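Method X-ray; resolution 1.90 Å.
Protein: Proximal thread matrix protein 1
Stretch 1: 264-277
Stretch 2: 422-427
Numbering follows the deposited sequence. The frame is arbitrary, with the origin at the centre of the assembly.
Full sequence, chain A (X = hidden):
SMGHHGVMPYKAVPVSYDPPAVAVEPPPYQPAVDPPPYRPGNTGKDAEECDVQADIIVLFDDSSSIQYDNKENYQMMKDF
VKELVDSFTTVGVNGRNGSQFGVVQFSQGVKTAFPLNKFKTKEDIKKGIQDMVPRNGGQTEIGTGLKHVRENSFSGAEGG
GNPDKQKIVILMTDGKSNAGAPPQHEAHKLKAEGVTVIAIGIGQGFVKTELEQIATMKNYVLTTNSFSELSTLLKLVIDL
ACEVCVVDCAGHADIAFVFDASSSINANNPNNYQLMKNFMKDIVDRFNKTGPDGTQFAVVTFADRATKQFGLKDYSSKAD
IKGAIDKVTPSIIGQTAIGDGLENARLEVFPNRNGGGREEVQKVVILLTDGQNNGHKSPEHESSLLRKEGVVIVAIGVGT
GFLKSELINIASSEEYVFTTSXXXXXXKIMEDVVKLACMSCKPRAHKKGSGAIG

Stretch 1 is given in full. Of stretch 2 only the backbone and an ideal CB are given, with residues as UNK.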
ATOM      1  N   SER A 264      18.228  23.608  10.963  1.00 30.71           N
ATOM      2  CA  SER A 264      17.653  24.235   9.788  1.00 32.74           C
ATOM      3  C   SER A 264      16.167  24.522   9.964  1.00 34.67           C
ATOM      4  O   SER A 264      15.630  25.407   9.306  1.00 35.21           O
ATOM      5  CB  SER A 264      17.835  23.335   8.564  1.00 35.39           C
ATOM      6  OG  SER A 264      16.805  22.360   8.495  1.00 38.06           O
ATOM      7  N   ILE A 265      15.496  23.770  10.834  1.00 25.53           N
ATOM      8  CA  ILE A 265      14.047  23.887  10.943  1.00 26.97           C
ATOM      9  C   ILE A 265      13.628  25.292  11.351  1.00 28.71           C
ATOM     10  O   ILE A 265      12.694  25.838  10.784  1.00 25.90           O
ATOM     11  CB  ILE A 265      13.452  22.867  11.915  1.00 26.24           C
ATOM     12  CG1 ILE A 265      13.578  21.462  11.317  1.00 28.95           C
ATOM     13  CG2 ILE A 265      11.973  23.186  12.193  1.00 25.43           C
ATOM     14  CD1 ILE A 265      13.032  20.378  12.186  1.00 30.00           C
ATOM     15  N   ASN A 266      14.322  25.871  12.326  1.00 28.68           N
ATOM     16  CA  ASN A 266      13.952  27.190  12.837  1.00 29.24           C
ATOM     17  C   ASN A 266      14.734  28.329  12.215  1.00 36.90           C
ATOM     18  O   ASN A 266      14.785  29.411  12.791  1.00 43.21           O
ATOM     19  CB  ASN A 266      14.116  27.238  14.351  1.00 28.99           C
ATOM     20  CG  ASN A 266      12.912  26.702  15.075  1.00 25.49           C
ATOM     21  OD1 ASN A 266      11.889  26.417  14.459  1.00 25.83           O
ATOM     22  ND2 ASN A 266      13.023  26.553  16.387  1.00 31.09           N
ATOM     23  N   ALA A 267      15.322  28.096  11.042  1.00 36.58           N
ATOM     24  CA  ALA A 267      16.156  29.103  10.377  1.00 43.97           C
ATOM     25  C   ALA A 267      15.347  30.263   9.794  1.00 45.90           C
ATOM     26  O   ALA A 267      15.674  31.428  10.017  1.00 48.06           O
ATOM     27  CB  ALA A 267      16.999  28.455   9.277  1.00 39.65           C
ATOM     28  N   ASN A 268      14.304  29.947   9.035  1.00 45.09           N
ATOM     29  CA  ASN A 268      13.495  30.981   8.394  1.00 46.04           C
ATOM     30  C   ASN A 268      12.234  31.363   9.175  1.00 43.42           C
ATOM     31  O   ASN A 268      11.389  32.097   8.656  1.00 41.51           O
ATOM     32  CB  ASN A 268      13.086  30.533   6.992  1.00 46.75           C
ATOM     33  CG  ASN A 268      14.269  30.374   6.064  1.00 57.60           C
ATOM     34  OD1 ASN A 268      15.253  31.114   6.159  1.00 57.87           O
ATOM     35  ND2 ASN A 268      14.183  29.401   5.159  1.00 66.03           N
ATOM     36  N   ASN A 269      12.115  30.874  10.407  1.00 34.55           N
ATOM     37  CA  ASN A 269      10.903  31.052  11.209  1.00 28.30           C
ATOM     38  C   ASN A 269      11.062  30.320  12.532  1.00 31.48           C
ATOM     39  O   ASN A 269      11.105  29.091  12.564  1.00 30.23           O
ATOM     40  CB  ASN A 269       9.689  30.507  10.454  1.00 30.84           C
ATOM     41  CG  ASN A 269       8.375  30.752  11.178  1.00 29.02           C
ATOM     42  OD1 ASN A 269       8.341  31.040  12.376  1.00 28.80           O
ATOM     43  ND2 ASN A 269       7.275  30.629  10.441  1.00 34.31           N
ATOM     44  N   PRO A 270      11.152  31.068  13.638  1.00 32.96           N
ATOM     45  CA  PRO A 270      11.423  30.430  14.935  1.00 28.29           C
ATOM     46  C   PRO A 270      10.232  29.663  15.519  1.00 28.27           C
ATOM     47  O   PRO A 270      10.383  29.037  16.568  1.00 28.47           O
ATOM     48  CB  PRO A 270      11.812  31.612  15.826  1.00 35.29           C
ATOM     49  CG  PRO A 270      11.087  32.782  15.239  1.00 35.68           C
ATOM     50  CD  PRO A 270      10.977  32.529  13.752  1.00 34.09           C
ATOM     51  N   ASN A 271       9.077  29.717  14.852  1.00 28.43           N
ATOM     52  CA  ASN A 271       7.915  28.918  15.235  1.00 27.47           C
ATOM     53  C   ASN A 271       7.903  27.503  14.662  1.00 23.80           C
ATOM     54  O   ASN A 271       7.086  26.697  15.075  1.00 23.64           O
ATOM     55  CB  ASN A 271       6.611  29.554  14.739  1.00 29.79           C
ATOM     56  CG  ASN A 271       6.367  30.926  15.304  1.00 36.44           C
ATOM     57  OD1 ASN A 271       5.938  31.069  16.454  1.00 33.76           O
ATOM     58  ND2 ASN A 271       6.598  31.955  14.478  1.00 37.10           N
ATOM     59  N   ASN A 272       8.763  27.213  13.693  1.00 22.97           N
ATOM     60  CA  ASN A 272       8.586  25.997  12.894  1.00 23.90           C
ATOM     61  C   ASN A 272       8.596  24.734  13.746  1.00 23.71           C
ATOM     62  O   ASN A 272       7.739  23.858  13.598  1.00 19.96           O
ATOM     63  CB  ASN A 272       9.647  25.908  11.797  1.00 23.17           C
ATOM     64  CG  ASN A 272       9.358  26.840  10.628  1.00 23.90           C
ATOM     65  OD1 ASN A 272       8.242  27.325  10.477  1.00 22.15           O
ATOM     66  ND2 ASN A 272      10.357  27.075   9.792  1.00 25.15           N
ATOM     67  N   TYR A 273       9.563  24.653  14.645  1.00 23.90           N
ATOM     68  CA  TYR A 273       9.776  23.441  15.411  1.00 20.73           C
ATOM     69  C   TYR A 273       8.578  23.195  16.319  1.00 22.25           C
ATOM     70  O   TYR A 273       8.116  22.066  16.452  1.00 21.35           O
ATOM     71  CB  TYR A 273      11.066  23.574  16.208  1.00 24.78           C
ATOM     72  CG  TYR A 273      11.607  22.283  16.762  1.00 26.28           C
ATOM     73  CD1 TYR A 273      11.972  21.234  15.927  1.00 27.05           C
ATOM     74  CD2 TYR A 273      11.761  22.121  18.125  1.00 31.82           C
ATOM     75  CE1 TYR A 273      12.481  20.049  16.456  1.00 27.48           C
ATOM     76  CE2 TYR A 273      12.267  20.970  18.653  1.00 32.99           C
ATOM     77  CZ  TYR A 273      12.619  19.934  17.823  1.00 32.29           C
ATOM     78  OH  TYR A 273      13.109  18.789  18.397  1.00 39.21           O
ATOM     79  N   GLN A 274       8.044  24.251  16.929  1.00 20.47           N
ATOM     80  CA  GLN A 274       6.846  24.078  17.748  1.00 22.26           C
ATOM     81  C   GLN A 274       5.622  23.716  16.910  1.00 19.56           C
ATOM     82  O   GLN A 274       4.743  22.986  17.368  1.00 20.79           O
ATOM     83  CB  GLN A 274       6.543  25.331  18.569  1.00 24.80           C
ATOM     84  CG  GLN A 274       5.420  25.117  19.579  1.00 26.68           C
ATOM     85  CD  GLN A 274       5.781  24.065  20.608  1.00 30.60           C
ATOM     86  OE1 GLN A 274       6.913  24.028  21.098  1.00 34.46           O
ATOM     87  NE2 GLN A 274       4.835  23.189  20.925  1.00 28.59           N
ATOM     88  N   LEU A 275       5.540  24.253  15.697  1.00 17.74           N
ATOM     89  CA  LEU A 275       4.430  23.915  14.810  1.00 19.01           C
ATOM     90  C   LEU A 275       4.461  22.411  14.493  1.00 19.78           C
ATOM     91  O   LEU A 275       3.430  21.731  14.483  1.00 17.13           O
ATOM     92  CB  LEU A 275       4.477  24.757  13.534  1.00 23.51           C
ATOM     93  CG  LEU A 275       4.037  26.224  13.665  1.00 22.19           C
ATOM     94  CD1 LEU A 275       4.326  26.981  12.384  1.00 25.64           C
ATOM     95  CD2 LEU A 275       2.558  26.329  14.026  1.00 26.51           C
ATOM     96  N   MET A 276       5.660  21.890  14.268  1.00 19.53           N
ATOM     97  CA  MET A 276       5.834  20.469  14.008  1.00 20.19           C
ATOM     98  C   MET A 276       5.463  19.622  15.231  1.00 18.74           C
ATOM     99  O   MET A 276       4.773  18.604  15.108  1.00 19.91           O
ATOM    100  CB  MET A 276       7.283  20.198  13.556  1.00 16.96           C
ATOM    101  CG  MET A 276       7.544  18.763  13.117  1.00 21.23           C
ATOM    102  SD  MET A 276       9.293  18.518  12.657  1.00 29.68           S
ATOM    103  CE  MET A 276      10.080  18.906  14.203  1.00 26.83           C
ATOM    104  N   LYS A 277       5.886  20.046  16.417  1.00 19.47           N
ATOM    105  CA  LYS A 277       5.485  19.346  17.633  1.00 18.80           C
ATOM    106  C   LYS A 277       3.966  19.346  17.814  1.00 20.73           C
ATOM    107  O   LYS A 277       3.376  18.323  18.179  1.00 20.89           O
ATOM    108  CB  LYS A 277       6.155  19.961  18.857  1.00 22.62           C
ATOM    109  CG  LYS A 277       7.646  19.729  18.935  1.00 23.86           C
ATOM    110  CD  LYS A 277       8.232  20.561  20.067  1.00 27.14           C
ATOM    111  CE  LYS A 277       9.613  20.103  20.445  1.00 29.21           C
ATOM    112  NZ  LYS A 277      10.208  21.019  21.476  1.00 32.29           N
ATOM    113  N   UNK A 422       5.115  25.073   4.004  1.00 26.93           N
ATOM    114  CA  UNK A 422       5.488  25.616   5.299  1.00 27.30           C
ATOM    115  C   UNK A 422       4.912  24.795   6.424  1.00 25.15           C
ATOM    116  O   UNK A 422       3.956  24.034   6.244  1.00 22.55           O
ATOM    117  CB  UNK A 422       5.029  27.070   5.424  1.00 27.30           C
ATOM    118  N   UNK A 423       5.492  24.998   7.595  1.00 22.52           N
ATOM    119  CA  UNK A 423       5.055  24.324   8.805  1.00 27.72           C
ATOM    120  C   UNK A 423       3.652  24.767   9.228  1.00 26.22           C
ATOM    121  O   UNK A 423       2.914  23.994   9.821  1.00 22.76           O
ATOM    122  CB  UNK A 423       6.052  24.585   9.936  1.00 27.72           C
ATOM    123  N   UNK A 424       3.277  26.001   8.888  1.00 25.60           N
ATOM    124  CA  UNK A 424       1.940  26.492   9.181  1.00 26.00           C
ATOM    125  C   UNK A 424       0.890  25.687   8.413  1.00 31.08           C
ATOM    126  O   UNK A 424      -0.259  25.587   8.842  1.00 29.70           O
ATOM    127  CB  UNK A 424       1.831  27.979   8.836  1.00 26.00           C
ATOM    128  N   UNK A 425       1.275  25.125   7.269  1.00 24.94           N
ATOM    129  CA  UNK A 425       0.320  24.398   6.436  1.00 25.74           C
ATOM    130  C   UNK A 425       0.253  22.902   6.751  1.00 27.15           C
ATOM    131  O   UNK A 425      -0.418  22.157   6.045  1.00 24.98           O
ATOM    132  CB  UNK A 425       0.680  24.590   4.961  1.00 25.74           C
ATOM    133  N   UNK A 426       0.912  22.464   7.824  1.00 25.24           N
ATOM    134  CA  UNK A 426       0.790  21.070   8.252  1.00 23.93           C
ATOM    135  C   UNK A 426      -0.662  20.723   8.558  1.00 29.88           C
ATOM    136  O   UNK A 426      -1.080  19.592   8.363  1.00 24.97           O
ATOM    137  CB  UNK A 426       1.664  20.807   9.480  1.00 23.93           C
ATOM    138  N   UNK A 427      -1.444  21.706   8.999  1.00 33.23           N
ATOM    139  CA  UNK A 427      -2.864  21.481   9.280  1.00 30.94           C
ATOM    140  C   UNK A 427      -3.614  20.975   8.039  1.00 29.03           C
ATOM    141  O   UNK A 427      -4.555  20.180   8.137  1.00 40.03           O
ATOM    142  CB  UNK A 427      -3.508  22.772   9.788  1.00 30.94           C
TER

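Position 422 opens the stretch with an extended backbone (phi/psi -149/162), and its CA-to-CB bond runs sideways to stretch 1. Nothing of stretch 1 lies within 5.5 Å of the ideal CB, so this contact asks little of it. Beyond it the chain turns, and a short polar side chain could serve the amides that follow. The residue is Ser422: the amide N of position 425 bonds to Ser422 O at 3.1 Å and, weakly, to Ser422 OG at 3.4 Å.

Position 423 is the one that matters most. Its CA is 5.7 Å from the CA of Asn272, and its CA-to-CB bond points toward stretch 1. The ideal CB sits 3.5 Å from Asn272 OD1 and 3.8 Å from Leu275 CD1, while Met276 and Ile265 offer carbon further along. The Asn272 amide is already engaged, with ND2 donating to Ile265 O at 2.8 Å, so a long apolar or aromatic side chain suits the site; Leu, Met or Phe are all plausible, and a flat ring could lie against Asn272. The residue is Phe423, with chi1 in m. Asn272 CB packs over one ring face, 3.9 Å from the ring centroid, in a CH-pi contact. Ile265 CG2 lies 3.8 Å from Phe423 CZ, and Met276 CB 4.0 Å from Phe423 CD2, both oblique to the ring. Leu275 CD1 meets Phe423 CB at 3.9 Å. No direct hydrogen bond joins the stretches; instead a water donates to Asn272 OD1 (2.7 Å) and accepts from Phe423 N (3.1 Å).

At 424 the CB points sideways, 4.5 Å from Leu275 CD1, with the Asn269 amide farther out. Either an aliphatic chain over the leucine or a polar one reaching for the amide would be reasonable. The residue is Asp424, whose end comes nearer than its CB direction suggests: OD1 is 3.7 Å from Leu275 CD1 and 3.9 Å from Asn269 ND2, too far from the nitrogen for a hydrogen bond.

Position 425 is out of reach of stretch 1, which therefore sets no preference. Lys425 occupies it without touching the other stretch.

At 426 the CB again points toward stretch 1, but the nearest atom, Leu275 O, is 5.4 Å away. That gap calls for a side chain of some length, and Leu, Ile or Met would fit. Leu426 brings CD1 to 4.1 Å from Met276 CA and 4.4 Å from Leu275 O, a loose packing against the helix backbone.

Position 427 has left the contact, and many residues would do; it is Ser427.

Stretch 2 (422-427) SFDKLS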
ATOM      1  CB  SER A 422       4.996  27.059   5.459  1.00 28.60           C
ATOM      2  OG  SER A 422       3.611  27.091   5.716  1.00 30.97           O
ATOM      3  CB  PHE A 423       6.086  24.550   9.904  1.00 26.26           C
ATOM      4  CG  PHE A 423       7.361  23.761   9.698  1.00 25.86           C
ATOM      5  CD1 PHE A 423       8.380  24.255   8.908  1.00 26.68           C
ATOM      6  CD2 PHE A 423       7.518  22.509  10.286  1.00 22.89           C
ATOM      7  CE1 PHE A 423       9.543  23.521   8.712  1.00 25.93           C
ATOM      8  CE2 PHE A 423       8.664  21.771  10.092  1.00 24.22           C
ATOM      9  CZ  PHE A 423       9.683  22.278   9.314  1.00 24.32           C
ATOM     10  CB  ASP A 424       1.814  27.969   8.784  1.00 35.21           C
ATOM     11  CG  ASP A 424       2.705  28.882   9.615  1.00 35.97           C
ATOM     12  OD1 ASP A 424       3.920  28.992   9.323  1.00 42.21           O
ATOM     13  OD2 ASP A 424       2.177  29.508  10.545  1.00 33.07           O
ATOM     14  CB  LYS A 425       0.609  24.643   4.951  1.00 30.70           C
ATOM     15  CG  LYS A 425       0.661  26.137   4.597  1.00 36.48           C
ATOM     16  CD  LYS A 425       0.071  26.473   3.227  1.00 42.48           C
ATOM     17  CE  LYS A 425       0.719  25.667   2.109  1.00 54.73           C
ATOM     18  NZ  LYS A 425       0.449  26.237   0.746  1.00 57.54           N
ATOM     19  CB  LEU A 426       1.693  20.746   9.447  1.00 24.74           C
ATOM     20  CG  LEU A 426       3.151  20.432   9.118  1.00 25.67           C
ATOM     21  CD1 LEU A 426       3.981  20.356  10.385  1.00 23.45           C
ATOM     22  CD2 LEU A 426       3.278  19.130   8.317  1.00 23.87           C
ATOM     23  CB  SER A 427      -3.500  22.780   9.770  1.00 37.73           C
ATOM     24  OG  SER A 427      -3.461  23.762   8.744  1.00 42.67           O
TER
HETATM   25  O   HOH W   1       7.232  27.549   8.012  1.00 32.55           O
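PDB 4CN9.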